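Local coordinates for protein iminosuccinate reductase (Paracoccus denitrificans, PDB 6RQA) that catalyses the NADH-dependent reduction of iminosuccinate to L-aspartate, regenerating the amino-group donor for the beta-hydroxyaspartate cycle, at residues Lys28-Leu33 against Ala120-Asn125; Ser106-Phe111 against Ala321-Val326; Gly152-Gly157 against Asp206-Glu211; Glu184-Leu189 against Phe200-Leu205. All coordinates share one frame; numbering follows the deposited sequence.

Overall arrangement
The four contacts fall into two pairs far apart in space. Interactions 1 and 2 share the mixed sheet that carries the probable catalytic lysine: strands 118-123 and 104-111 are neighbours in it, and Ile30 of interaction 1 touches Val326 of interaction 2. Both are buried and almost wholly apolar. Interactions 3 and 4 belong to the parallel nucleotide-binding sheet. Interaction 3 is a buried leucine contact on the strand that leads into the glycine-rich loop; interaction 4, at an outer strand, is partly exposed and sets two leucines against a phenylalanine and an alanine, with charged groups and a terbium ion close by. A salt bridge between Arg207 and Glu201 ties these two together, and both touch NAD.

Interaction 1 of 4, residues Lys28-Leu33 against Ala120-Asn125; sequences KEIAGL and AAVGGN
Ile30 lays its terminal methyl against one branch of Val122, CD1 to CG1 at 3.7 Å, the two side chains crossing obliquely. This is the one direct meeting of side chains between the short helix at 30-33 and the end of strand 118-123. CG1 of Ile30 stands beside the backbone N (chi1 -57°) and the chain bends again at chi2 (-64°), a shape that brings CD1 up to the strand. On the other side, Val122 holds CG1 anti to its own N (chi1 -173°), and this branch rather than CG2 receives the methyl. The same CD1 lies 4.1 Å from the carbonyl oxygen Gly123 O, a van der Waals approach to a backbone atom. Gly123 brings only backbone to the contact; a CB there would point to Ile30, about 4.6 Å from its CG1. The helical turn under Ile30 is short, with Leu33 N bonded to Ile30 O at 3.1 Å. Just before the helix, and away from the strand, Lys28 NZ forms a salt bridge with Glu29 OE2 at 2.6 Å, arriving on the anti side of the carboxylate oxygen, somewhat out of its plane, while the lysine also packs on Glu340 of the second subunit. All three touching residues are buried. Around them, Leu126 and Leu127 of helix 125-143, Val326 of helix 316-333 and Val25 of strand 22-25 press on Ile30, and Leu127, Val327 and Val25 close on Val122, so the contact fills the seam where both long helices meet the mixed sheet.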
# COMPACT_ATOMS: atom_id res chain seq x y z
N LYS A 28 5.81 12.39 -18.70
CA LYS A 28 6.22 12.78 -20.04
C LYS A 28 7.71 12.60 -20.28
O LYS A 28 8.14 12.58 -21.44
CB LYS A 28 5.82 14.23 -20.31
CG LYS A 28 6.54 15.25 -19.45
CD LYS A 28 5.94 16.63 -19.63
CE LYS A 28 6.71 17.68 -18.85
NZ LYS A 28 8.10 17.85 -19.36
N GLU A 29 8.51 12.46 -19.23
CA GLU A 29 9.95 12.29 -19.36
C GLU A 29 10.37 10.84 -19.50
O GLU A 29 11.53 10.58 -19.85
CB GLU A 29 10.66 12.91 -18.16
CG GLU A 29 10.31 14.37 -17.89
CD GLU A 29 10.84 15.31 -18.96
OE1 GLU A 29 11.79 14.92 -19.68
OE2 GLU A 29 10.31 16.43 -19.08
N ILE A 30 9.46 9.88 -19.26
CA ILE A 30 9.84 8.47 -19.23
C ILE A 30 10.33 8.01 -20.59
O ILE A 30 11.33 7.29 -20.70
CB ILE A 30 8.66 7.62 -18.73
CG1 ILE A 30 8.18 8.09 -17.36
CG2 ILE A 30 9.05 6.15 -18.69
CD1 ILE A 30 9.20 7.92 -16.26
N ALA A 31 9.64 8.42 -21.66
CA ALA A 31 9.99 7.94 -23.00
C ALA A 31 11.40 8.36 -23.39
O ALA A 31 12.14 7.57 -23.99
CB ALA A 31 8.97 8.46 -24.02
N GLY A 32 11.79 9.59 -23.06
CA GLY A 32 13.13 10.05 -23.39
C GLY A 32 14.23 9.52 -22.51
O GLY A 32 15.41 9.79 -22.78
N LEU A 33 13.89 8.76 -21.47
CA LEU A 33 14.86 8.20 -20.55
C LEU A 33 15.00 6.69 -20.68
O LEU A 33 16.12 6.18 -20.67
CB LEU A 33 14.48 8.54 -19.10
CG LEU A 33 14.51 10.03 -18.73
CD1 LEU A 33 13.89 10.25 -17.36
CD2 LEU A 33 15.93 10.55 -18.77
N ALA A 120 11.63 9.33 -4.09
CA ALA A 120 11.24 9.63 -5.46
C ALA A 120 9.79 9.25 -5.70
O ALA A 120 9.24 8.35 -5.06
CB ALA A 120 12.14 8.90 -6.47
N ALA A 121 9.17 9.96 -6.65
CA ALA A 121 7.85 9.61 -7.18
C ALA A 121 7.94 9.67 -8.70
O ALA A 121 8.34 10.69 -9.26
CB ALA A 121 6.77 10.57 -6.67
N VAL A 122 7.58 8.57 -9.35
CA VAL A 122 7.75 8.42 -10.79
C VAL A 122 6.42 8.01 -11.41
O VAL A 122 5.70 7.18 -10.84
CB VAL A 122 8.85 7.39 -11.14
CG1 VAL A 122 9.13 7.38 -12.63
CG2 VAL A 122 10.11 7.68 -10.34
N GLY A 123 6.10 8.58 -12.56
CA GLY A 123 4.94 8.12 -13.30
C GLY A 123 5.10 6.67 -13.71
O GLY A 123 6.16 6.25 -14.16
N GLY A 124 4.02 5.90 -13.55
CA GLY A 124 4.12 4.46 -13.71
C GLY A 124 3.40 3.86 -14.90
O GLY A 124 3.48 2.65 -15.11
N ASN A 125 2.70 4.68 -15.68
CA ASN A 125 1.96 4.16 -16.82
C ASN A 125 2.90 3.53 -17.85
O ASN A 125 2.83 2.32 -18.12
CB ASN A 125 1.11 5.26 -17.46
CG ASN A 125 -0.06 5.67 -16.59
OD1 ASN A 125 -0.47 4.93 -15.70
ND2 ASN A 125 -0.61 6.85 -16.86

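Interaction 2 of 4, residues Ser106-Phe111 against Ala321-Val326; sequences STVFLF and AVAQAV
Val108 and Leu110, alternate residues of strand 104-111, meet Ala323 and Gln324 of helix 316-333 without a hydrogen bond between them. The purely apolar part is a valine on an alanine: Val108 CG1 comes within 3.6 Å of Ala323 CB, with CB and CG2 of the valine a little farther from the same methyl. A second kind of contact sets a methyl against an amide. Leu110 CD1 is 3.3 Å from Gln324 OE1 and 3.8 Å from Gln324 CA, the side chains meeting at about a right angle. Gln324 starts anti to its N (chi1 171°) and bends at chi2 (61°), which carries the amide back to the leucine; its NE2 has a weak hydrogen bond to Glu328. Backbone pairing to strand 118-123 holds both strand residues in place, Val108 with Val122 and Leu110 with Ser119. Phe109, between them, faces the other way and stacks on Phe109 of the second subunit. Val108 also touches Lys88, by similarity the proton donor and acceptor of the active site. The axes of 106-111 and 321-326 pass 9.1 Å apart at 72°: a helix packed across one face of the mixed sheet that holds this probable active-site lysine, the other face meeting the partner subunit.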
# COMPACT_ATOMS: atom_id res chain seq x y z
N SER A 106 -1.09 4.32 -12.58
CA SER A 106 -0.21 3.83 -11.53
C SER A 106 0.91 4.83 -11.30
O SER A 106 1.20 5.68 -12.15
CB SER A 106 0.36 2.45 -11.88
OG SER A 106 1.16 2.51 -13.05
N THR A 107 1.54 4.73 -10.13
CA THR A 107 2.61 5.62 -9.73
C THR A 107 3.54 4.88 -8.79
O THR A 107 3.08 4.22 -7.85
CB THR A 107 2.06 6.88 -9.04
OG1 THR A 107 1.07 7.49 -9.88
CG2 THR A 107 3.17 7.88 -8.77
N VAL A 108 4.85 4.98 -9.04
CA VAL A 108 5.86 4.32 -8.22
C VAL A 108 6.40 5.33 -7.22
O VAL A 108 6.77 6.45 -7.58
CB VAL A 108 6.99 3.75 -9.09
CG1 VAL A 108 8.02 3.04 -8.21
CG2 VAL A 108 6.44 2.79 -10.13
N PHE A 109 6.43 4.93 -5.95
CA PHE A 109 7.01 5.73 -4.88
C PHE A 109 8.21 4.98 -4.32
O PHE A 109 8.06 3.87 -3.81
CB PHE A 109 5.99 6.02 -3.78
CG PHE A 109 4.71 6.62 -4.28
CD1 PHE A 109 4.67 7.94 -4.70
CD2 PHE A 109 3.54 5.88 -4.31
CE1 PHE A 109 3.49 8.50 -5.16
CE2 PHE A 109 2.36 6.43 -4.77
CZ PHE A 109 2.33 7.74 -5.19
N LEU A 110 9.39 5.58 -4.42
CA LEU A 110 10.61 5.00 -3.89
C LEU A 110 10.93 5.61 -2.53
O LEU A 110 10.70 6.80 -2.30
CB LEU A 110 11.78 5.21 -4.85
CG LEU A 110 11.63 4.59 -6.24
CD1 LEU A 110 12.87 4.84 -7.09
CD2 LEU A 110 11.35 3.10 -6.13
N PHE A 111 11.47 4.78 -1.64
CA PHE A 111 11.82 5.21 -0.29
C PHE A 111 13.27 4.86 -0.02
O PHE A 111 13.81 3.89 -0.55
CB PHE A 111 10.92 4.54 0.76
CG PHE A 111 9.53 5.11 0.82
CD1 PHE A 111 8.62 4.87 -0.20
CD2 PHE A 111 9.12 5.88 1.90
CE1 PHE A 111 7.34 5.39 -0.14
CE2 PHE A 111 7.85 6.41 1.96
CZ PHE A 111 6.95 6.16 0.94
N ALA A 321 12.44 -1.69 -9.94
CA ALA A 321 13.72 -1.73 -10.64
C ALA A 321 13.74 -0.77 -11.82
O ALA A 321 14.74 -0.07 -12.05
CB ALA A 321 14.03 -3.15 -11.11
N VAL A 322 12.65 -0.71 -12.58
CA VAL A 322 12.63 0.14 -13.76
C VAL A 322 12.45 1.61 -13.37
O VAL A 322 12.87 2.50 -14.10
CB VAL A 322 11.53 -0.32 -14.74
CG1 VAL A 322 10.15 0.06 -14.24
CG2 VAL A 322 11.78 0.23 -16.13
N ALA A 323 11.85 1.88 -12.20
CA ALA A 323 11.69 3.26 -11.76
C ALA A 323 12.98 3.80 -11.14
O ALA A 323 13.30 4.98 -11.31
CB ALA A 323 10.54 3.36 -10.76
N GLN A 324 13.72 2.95 -10.42
CA GLN A 324 14.99 3.38 -9.86
C GLN A 324 15.97 3.77 -10.96
O GLN A 324 16.69 4.77 -10.85
CB GLN A 324 15.59 2.28 -8.98
CG GLN A 324 17.02 2.54 -8.52
CD GLN A 324 17.15 3.81 -7.69
OE1 GLN A 324 16.17 4.32 -7.14
NE2 GLN A 324 18.37 4.33 -7.59
N ALA A 325 16.00 2.99 -12.05
CA ALA A 325 16.86 3.34 -13.18
C ALA A 325 16.42 4.65 -13.83
O ALA A 325 17.27 5.42 -14.30
CB ALA A 325 16.85 2.21 -14.21
N VAL A 326 15.11 4.92 -13.85
CA VAL A 326 14.62 6.17 -14.43
C VAL A 326 15.07 7.36 -13.61
O VAL A 326 15.47 8.40 -14.15
CB VAL A 326 13.09 6.12 -14.57
CG1 VAL A 326 12.51 7.52 -14.70
CG2 VAL A 326 12.69 5.27 -15.76

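Interaction 3 of 4, residues Gly152-Gly157 against Asp206-Glu211; sequences GMIGAG and DRLGAE. With NAD (nicotinamide-adenine-dinucleotide), chain C.
Leu208 sits over strand 150-154 of a Rossmann-type nucleotide-binding fold, meeting Ile154 and Gly152 from helix 205-211. Its CG is anti to the backbone N (chi1 -168°), which sends both methyls down to the strand. CD2 lies 3.9 Å from Ile154 CG1 and CD1 3.7 Å from Met153 O, so one branch touches a side chain and the other reaches the backbone as well. Ile154 keeps CG1 beside its N and lends its flank to the leucine. Gly152 adds backbone alone, its CA 4.2 Å from Leu208 CG; a CB at this position would fall about 3.0 Å from Leu208 CD2. With an alanine in place of Leu208, a gap would probably open over Gly152 and Ile154 CG1 would lose its apolar mate on the helix. Ile215 and Trp179, from the strands flanking 150-154, touch both Leu208 and Ile154. On the helix's outer side, Arg207 NH2 makes a salt bridge to Glu211 OE2 at 3.1 Å, on the syn lone pair, one turn along. Beyond the strand, the glycine-rich loop Gly155-Ala156-Gly157 turns to the coenzyme, and Gly157 CA comes within 3.3 Å of NAD O5B.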
# COMPACT_ATOMS: atom_id res chain seq x y z
N GLY A 152 4.98 -15.25 -32.61
CA GLY A 152 3.53 -15.24 -32.65
C GLY A 152 2.92 -14.34 -31.61
O GLY A 152 3.15 -14.51 -30.41
N MET A 153 2.12 -13.36 -32.05
CA MET A 153 1.49 -12.39 -31.17
C MET A 153 0.01 -12.73 -31.04
O MET A 153 -0.73 -12.70 -32.03
CB MET A 153 1.66 -10.97 -31.70
CG MET A 153 3.10 -10.49 -31.76
SD MET A 153 3.85 -10.36 -30.12
CE MET A 153 2.76 -9.17 -29.34
N ILE A 154 -0.42 -13.05 -29.82
CA ILE A 154 -1.82 -13.27 -29.51
C ILE A 154 -2.30 -12.03 -28.76
O ILE A 154 -2.11 -11.90 -27.55
CB ILE A 154 -2.04 -14.54 -28.69
CG1 ILE A 154 -1.56 -15.76 -29.47
CG2 ILE A 154 -3.52 -14.69 -28.33
CD1 ILE A 154 -1.83 -17.08 -28.78
N GLY A 155 -2.91 -11.10 -29.50
CA GLY A 155 -3.39 -9.87 -28.88
C GLY A 155 -2.76 -8.67 -29.55
O GLY A 155 -1.56 -8.64 -29.83
N ALA A 156 -3.59 -7.67 -29.83
CA ALA A 156 -3.15 -6.45 -30.50
C ALA A 156 -3.54 -5.21 -29.70
O ALA A 156 -3.81 -4.15 -30.27
CB ALA A 156 -3.71 -6.37 -31.91
N GLY A 157 -3.55 -5.33 -28.37
CA GLY A 157 -3.92 -4.22 -27.52
C GLY A 157 -2.84 -3.16 -27.41
O GLY A 157 -1.92 -3.11 -28.23
N ASP A 206 -4.84 -21.70 -35.38
CA ASP A 206 -4.34 -23.02 -35.76
C ASP A 206 -2.97 -22.93 -36.41
O ASP A 206 -2.09 -23.75 -36.14
CB ASP A 206 -5.34 -23.71 -36.70
CG ASP A 206 -5.70 -22.86 -37.90
OD1 ASP A 206 -5.93 -21.65 -37.72
OD2 ASP A 206 -5.76 -23.41 -39.02
N ARG A 207 -2.76 -21.93 -37.28
CA ARG A 207 -1.45 -21.74 -37.90
C ARG A 207 -0.45 -21.12 -36.93
O ARG A 207 0.74 -21.42 -37.01
CB ARG A 207 -1.57 -20.87 -39.15
CG ARG A 207 -2.04 -21.59 -40.40
CD ARG A 207 -1.95 -20.67 -41.61
NE ARG A 207 -0.59 -20.15 -41.78
CZ ARG A 207 -0.27 -19.13 -42.57
NH1 ARG A 207 -1.22 -18.51 -43.27
NH2 ARG A 207 0.99 -18.73 -42.67
N LEU A 208 -0.91 -20.25 -36.03
CA LEU A 208 0.00 -19.58 -35.11
C LEU A 208 0.66 -20.59 -34.17
O LEU A 208 1.88 -20.57 -33.97
CB LEU A 208 -0.75 -18.51 -34.32
CG LEU A 208 0.07 -17.50 -33.50
CD1 LEU A 208 -0.63 -16.15 -33.46
CD2 LEU A 208 0.32 -18.00 -32.09
N GLY A 209 -0.14 -21.50 -33.60
CA GLY A 209 0.42 -22.51 -32.71
C GLY A 209 1.38 -23.46 -33.39
O GLY A 209 2.24 -24.03 -32.72
N ALA A 210 1.26 -23.64 -34.70
CA ALA A 210 2.09 -24.59 -35.43
C ALA A 210 3.27 -23.94 -36.14
O ALA A 210 4.18 -24.66 -36.57
CB ALA A 210 1.25 -25.35 -36.46
N GLU A 211 3.29 -22.61 -36.27
CA GLU A 211 4.34 -21.93 -36.99
C GLU A 211 5.14 -20.94 -36.15
O GLU A 211 6.25 -20.58 -36.55
CB GLU A 211 3.77 -21.17 -38.21
CG GLU A 211 3.04 -22.07 -39.20
CD GLU A 211 2.44 -21.29 -40.35
OE1 GLU A 211 2.14 -21.91 -41.40
OE2 GLU A 211 2.27 -20.06 -40.22
PA NAD C . -6.08 -3.67 -23.98
O1A NAD C . -7.51 -3.73 -23.53
O2A NAD C . -5.32 -2.59 -24.69
O5B NAD C . -6.17 -4.88 -25.22
C5B NAD C . -6.94 -5.90 -24.72
C4B NAD C . -6.98 -7.01 -25.74
O4B NAD C . -7.62 -8.13 -25.15
C3B NAD C . -7.88 -6.50 -26.86
O3B NAD C . -7.01 -5.89 -27.76
C2B NAD C . -8.47 -7.81 -27.41
O2B NAD C . -7.65 -8.40 -28.36
C1B NAD C . -8.46 -8.74 -26.13
N9A NAD C . -9.80 -8.82 -25.52
C8A NAD C . -10.62 -7.80 -24.99
N7A NAD C . -11.77 -8.27 -24.52
C5A NAD C . -11.71 -9.66 -24.74
C6A NAD C . -12.62 -10.71 -24.47
N6A NAD C . -13.81 -10.44 -23.87
N1A NAD C . -12.30 -12.01 -24.80
C2A NAD C . -11.08 -12.20 -25.40
N3A NAD C . -10.12 -11.30 -25.72
C4A NAD C . -10.48 -10.02 -25.37
O3 NAD C . -5.41 -4.33 -22.67
PN NAD C . -3.85 -4.07 -22.51
O1N NAD C . -2.92 -4.25 -23.68
O2N NAD C . -3.87 -3.02 -21.45
O5D NAD C . -3.25 -5.39 -21.48
C5D NAD C . -3.98 -6.50 -21.80
C4D NAD C . -3.80 -7.52 -20.71
O4D NAD C . -2.45 -7.40 -20.19
C3D NAD C . -4.76 -7.12 -19.55
O3D NAD C . -5.45 -8.27 -19.21
C2D NAD C . -3.80 -6.68 -18.43
O2D NAD C . -4.17 -7.10 -17.16
C1D NAD C . -2.57 -7.54 -18.81
N1N NAD C . -1.32 -6.94 -18.20
C2N NAD C . -0.42 -7.82 -17.67
C3N NAD C . 0.75 -7.35 -17.09
C7N NAD C . 1.67 -8.39 -16.54
O7N NAD C . 2.73 -8.09 -15.99
N7N NAD C . 1.27 -9.69 -16.68
C4N NAD C . 0.99 -5.97 -17.04
C5N NAD C . 0.06 -5.09 -17.58
C6N NAD C . -1.11 -5.58 -18.17

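Interaction 4 of 4, residues Glu184-Leu189 against Phe200-Leu205; sequences EMLSRL and FEAVEL. With TB (terbium(III) ion), chain E; NAD (nicotinamide-adenine-dinucleotide), chain C.
The backbone bond from Arg188 N to Met185 O (3.0 Å) helps to shape the turn whose Leu186 and Leu189 meet Phe200 of the edge strand. Leu186 O, 4.1 Å from Phe200 CE2, takes a weak hydrogen bond from Leu189 N (3.1 Å). The Phe200 ring has the backbone carbon of Leu189 over one face. Its CG is anti to the backbone N (chi1 176°), reaching from the strand to the helix, where CE1 is 3.7 Å from Leu189 CB and the leucine crosses it at a slant. Two residues along the strand, Ala202 CB meets Leu186 CD1 at 3.6 Å, at the more exposed border. A serine in place of Phe200 would probably open a gap beside Leu189 and strip its CB of the ring it packs on. Behind the contact, Glu201 bridges Lys175 and Arg207. The other side of the turn faces the coenzyme: Met185 CE is 3.2 Å from NAD O3B, an adenosine ribose hydroxyl, and Arg188 NE makes a weak hydrogen bond to Gly157 O while its NH1 bonds to His158 O, tying the helix to the glycine-rich loop. Outermost, Glu184, poorly ordered, binds a terbium ion through OE2 (2.3 Å) and, more loosely, OE1 (2.8 Å). Strand 175-179, helix 186-195 and strand 200-202 form a beta-alpha-beta unit of the Rossmann-type domain; the contact seats its helix against the edge strand, next to the site of the adenosine ribose.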
# COMPACT_ATOMS: atom_id res chain seq x y z
N GLU A 184 -9.72 -6.04 -36.20
CA GLU A 184 -9.39 -4.72 -36.72
C GLU A 184 -8.16 -4.14 -36.03
O GLU A 184 -7.43 -3.34 -36.63
CB GLU A 184 -10.58 -3.77 -36.58
CG GLU A 184 -10.37 -2.43 -37.26
CD GLU A 184 -11.58 -1.52 -37.14
OE1 GLU A 184 -12.38 -1.45 -38.10
OE2 GLU A 184 -11.73 -0.89 -36.08
N MET A 185 -7.90 -4.53 -34.78
CA MET A 185 -6.74 -4.02 -34.06
C MET A 185 -5.42 -4.57 -34.58
O MET A 185 -4.36 -4.12 -34.13
CB MET A 185 -6.87 -4.34 -32.57
CG MET A 185 -7.67 -3.33 -31.77
SD MET A 185 -7.78 -3.74 -30.02
CE MET A 185 -9.07 -4.99 -30.05
N LEU A 186 -5.46 -5.52 -35.52
CA LEU A 186 -4.23 -6.11 -36.04
C LEU A 186 -3.33 -5.09 -36.74
O LEU A 186 -2.15 -5.38 -36.97
CB LEU A 186 -4.56 -7.26 -37.00
CG LEU A 186 -5.10 -8.53 -36.35
CD1 LEU A 186 -5.59 -9.51 -37.41
CD2 LEU A 186 -4.04 -9.18 -35.47
N SER A 187 -3.86 -3.92 -37.09
CA SER A 187 -3.03 -2.88 -37.70
C SER A 187 -1.94 -2.41 -36.74
O SER A 187 -0.88 -1.95 -37.19
CB SER A 187 -3.90 -1.71 -38.15
OG SER A 187 -4.67 -1.21 -37.07
N ARG A 188 -2.18 -2.50 -35.43
CA ARG A 188 -1.17 -2.11 -34.46
C ARG A 188 0.03 -3.05 -34.50
O ARG A 188 1.17 -2.63 -34.31
CB ARG A 188 -1.78 -2.05 -33.06
CG ARG A 188 -0.83 -1.57 -31.98
CD ARG A 188 -1.59 -1.23 -30.71
NE ARG A 188 -0.70 -0.90 -29.60
CZ ARG A 188 -0.26 0.32 -29.33
NH1 ARG A 188 0.55 0.52 -28.30
NH2 ARG A 188 -0.63 1.34 -30.09
N LEU A 189 -0.22 -4.35 -34.73
CA LEU A 189 0.88 -5.30 -34.85
C LEU A 189 1.65 -5.09 -36.15
O LEU A 189 2.89 -5.16 -36.16
CB LEU A 189 0.36 -6.73 -34.76
CG LEU A 189 -0.36 -7.13 -33.47
CD1 LEU A 189 -0.76 -8.60 -33.52
CD2 LEU A 189 0.52 -6.85 -32.26
N PHE A 200 4.86 -8.97 -41.53
CA PHE A 200 3.75 -9.39 -40.69
C PHE A 200 2.68 -10.06 -41.53
O PHE A 200 2.44 -9.67 -42.68
CB PHE A 200 3.15 -8.20 -39.93
CG PHE A 200 1.94 -8.56 -39.11
CD1 PHE A 200 2.08 -9.14 -37.86
CD2 PHE A 200 0.66 -8.31 -39.59
CE1 PHE A 200 0.97 -9.48 -37.10
CE2 PHE A 200 -0.45 -8.64 -38.83
CZ PHE A 200 -0.30 -9.22 -37.59
N GLU A 201 2.03 -11.07 -40.96
CA GLU A 201 0.92 -11.77 -41.60
C GLU A 201 -0.12 -12.10 -40.54
O GLU A 201 0.16 -12.85 -39.60
CB GLU A 201 1.38 -13.05 -42.30
CG GLU A 201 0.23 -13.95 -42.72
CD GLU A 201 0.70 -15.24 -43.38
OE1 GLU A 201 -0.04 -15.78 -44.22
OE2 GLU A 201 1.80 -15.71 -43.04
N ALA A 202 -1.36 -11.64 -40.72
CA ALA A 202 -2.43 -12.00 -39.77
C ALA A 202 -2.80 -13.46 -40.00
O ALA A 202 -2.87 -13.84 -41.13
CB ALA A 202 -3.61 -11.12 -39.98
N VAL A 203 -3.01 -14.24 -38.95
CA VAL A 203 -3.35 -15.67 -39.12
C VAL A 203 -4.40 -16.08 -38.10
O VAL A 203 -4.83 -15.26 -37.35
CB VAL A 203 -2.14 -16.58 -38.95
CG1 VAL A 203 -1.12 -16.41 -40.05
CG2 VAL A 203 -1.52 -16.43 -37.59
N GLU A 204 -4.89 -17.29 -38.23
CA GLU A 204 -5.80 -17.86 -37.22
C GLU A 204 -4.94 -18.68 -36.26
O GLU A 204 -3.82 -19.03 -36.60
CB GLU A 204 -6.99 -18.60 -37.83
CG GLU A 204 -7.84 -17.77 -38.78
CD GLU A 204 -8.61 -16.54 -38.31
OE1 GLU A 204 -8.95 -15.71 -39.17
OE2 GLU A 204 -8.88 -16.42 -37.12
N LEU A 205 -5.49 -19.00 -35.11
CA LEU A 205 -4.75 -19.65 -34.03
C LEU A 205 -4.24 -21.03 -34.39
O LEU A 205 -3.29 -21.51 -33.76
CB LEU A 205 -5.63 -19.73 -32.77
CG LEU A 205 -5.83 -18.41 -32.03
CD1 LEU A 205 -6.63 -18.62 -30.76
CD2 LEU A 205 -4.49 -17.76 -31.73
TB TB E . -13.52 0.54 -36.57
PA NAD C . -6.08 -3.67 -23.98
O1A NAD C . -7.51 -3.73 -23.53
O2A NAD C . -5.32 -2.59 -24.69
O5B NAD C . -6.17 -4.88 -25.22
C5B NAD C . -6.94 -5.90 -24.72
C4B NAD C . -6.98 -7.01 -25.74
O4B NAD C . -7.62 -8.13 -25.15
C3B NAD C . -7.88 -6.50 -26.86
O3B NAD C . -7.01 -5.89 -27.76
C2B NAD C . -8.47 -7.81 -27.41
O2B NAD C . -7.65 -8.40 -28.36
C1B NAD C . -8.46 -8.74 -26.13
N9A NAD C . -9.80 -8.82 -25.52
C8A NAD C . -10.62 -7.80 -24.99
N7A NAD C . -11.77 -8.27 -24.52
C5A NAD C . -11.71 -9.66 -24.74
C6A NAD C . -12.62 -10.71 -24.47
N6A NAD C . -13.81 -10.44 -23.87
N1A NAD C . -12.30 -12.01 -24.80
C2A NAD C . -11.08 -12.20 -25.40
N3A NAD C . -10.12 -11.30 -25.72
C4A NAD C . -10.48 -10.02 -25.37
O3 NAD C . -5.41 -4.33 -22.67
PN NAD C . -3.85 -4.07 -22.51
O1N NAD C . -2.92 -4.25 -23.68
O2N NAD C . -3.87 -3.02 -21.45
O5D NAD C . -3.25 -5.39 -21.48
C5D NAD C . -3.98 -6.50 -21.80
C4D NAD C . -3.80 -7.52 -20.71
O4D NAD C . -2.45 -7.40 -20.19
C3D NAD C . -4.76 -7.12 -19.55
O3D NAD C . -5.45 -8.27 -19.21
C2D NAD C . -3.80 -6.68 -18.43
O2D NAD C . -4.17 -7.10 -17.16
C1D NAD C . -2.57 -7.54 -18.81
N1N NAD C . -1.32 -6.94 -18.20
C2N NAD C . -0.42 -7.82 -17.67
C3N NAD C . 0.75 -7.35 -17.09
C7N NAD C . 1.67 -8.39 -16.54
O7N NAD C . 2.73 -8.09 -15.99
N7N NAD C . 1.27 -9.69 -16.68
C4N NAD C . 0.99 -5.97 -17.04
C5N NAD C . 0.06 -5.09 -17.58
C6N NAD C . -1.11 -5.58 -18.17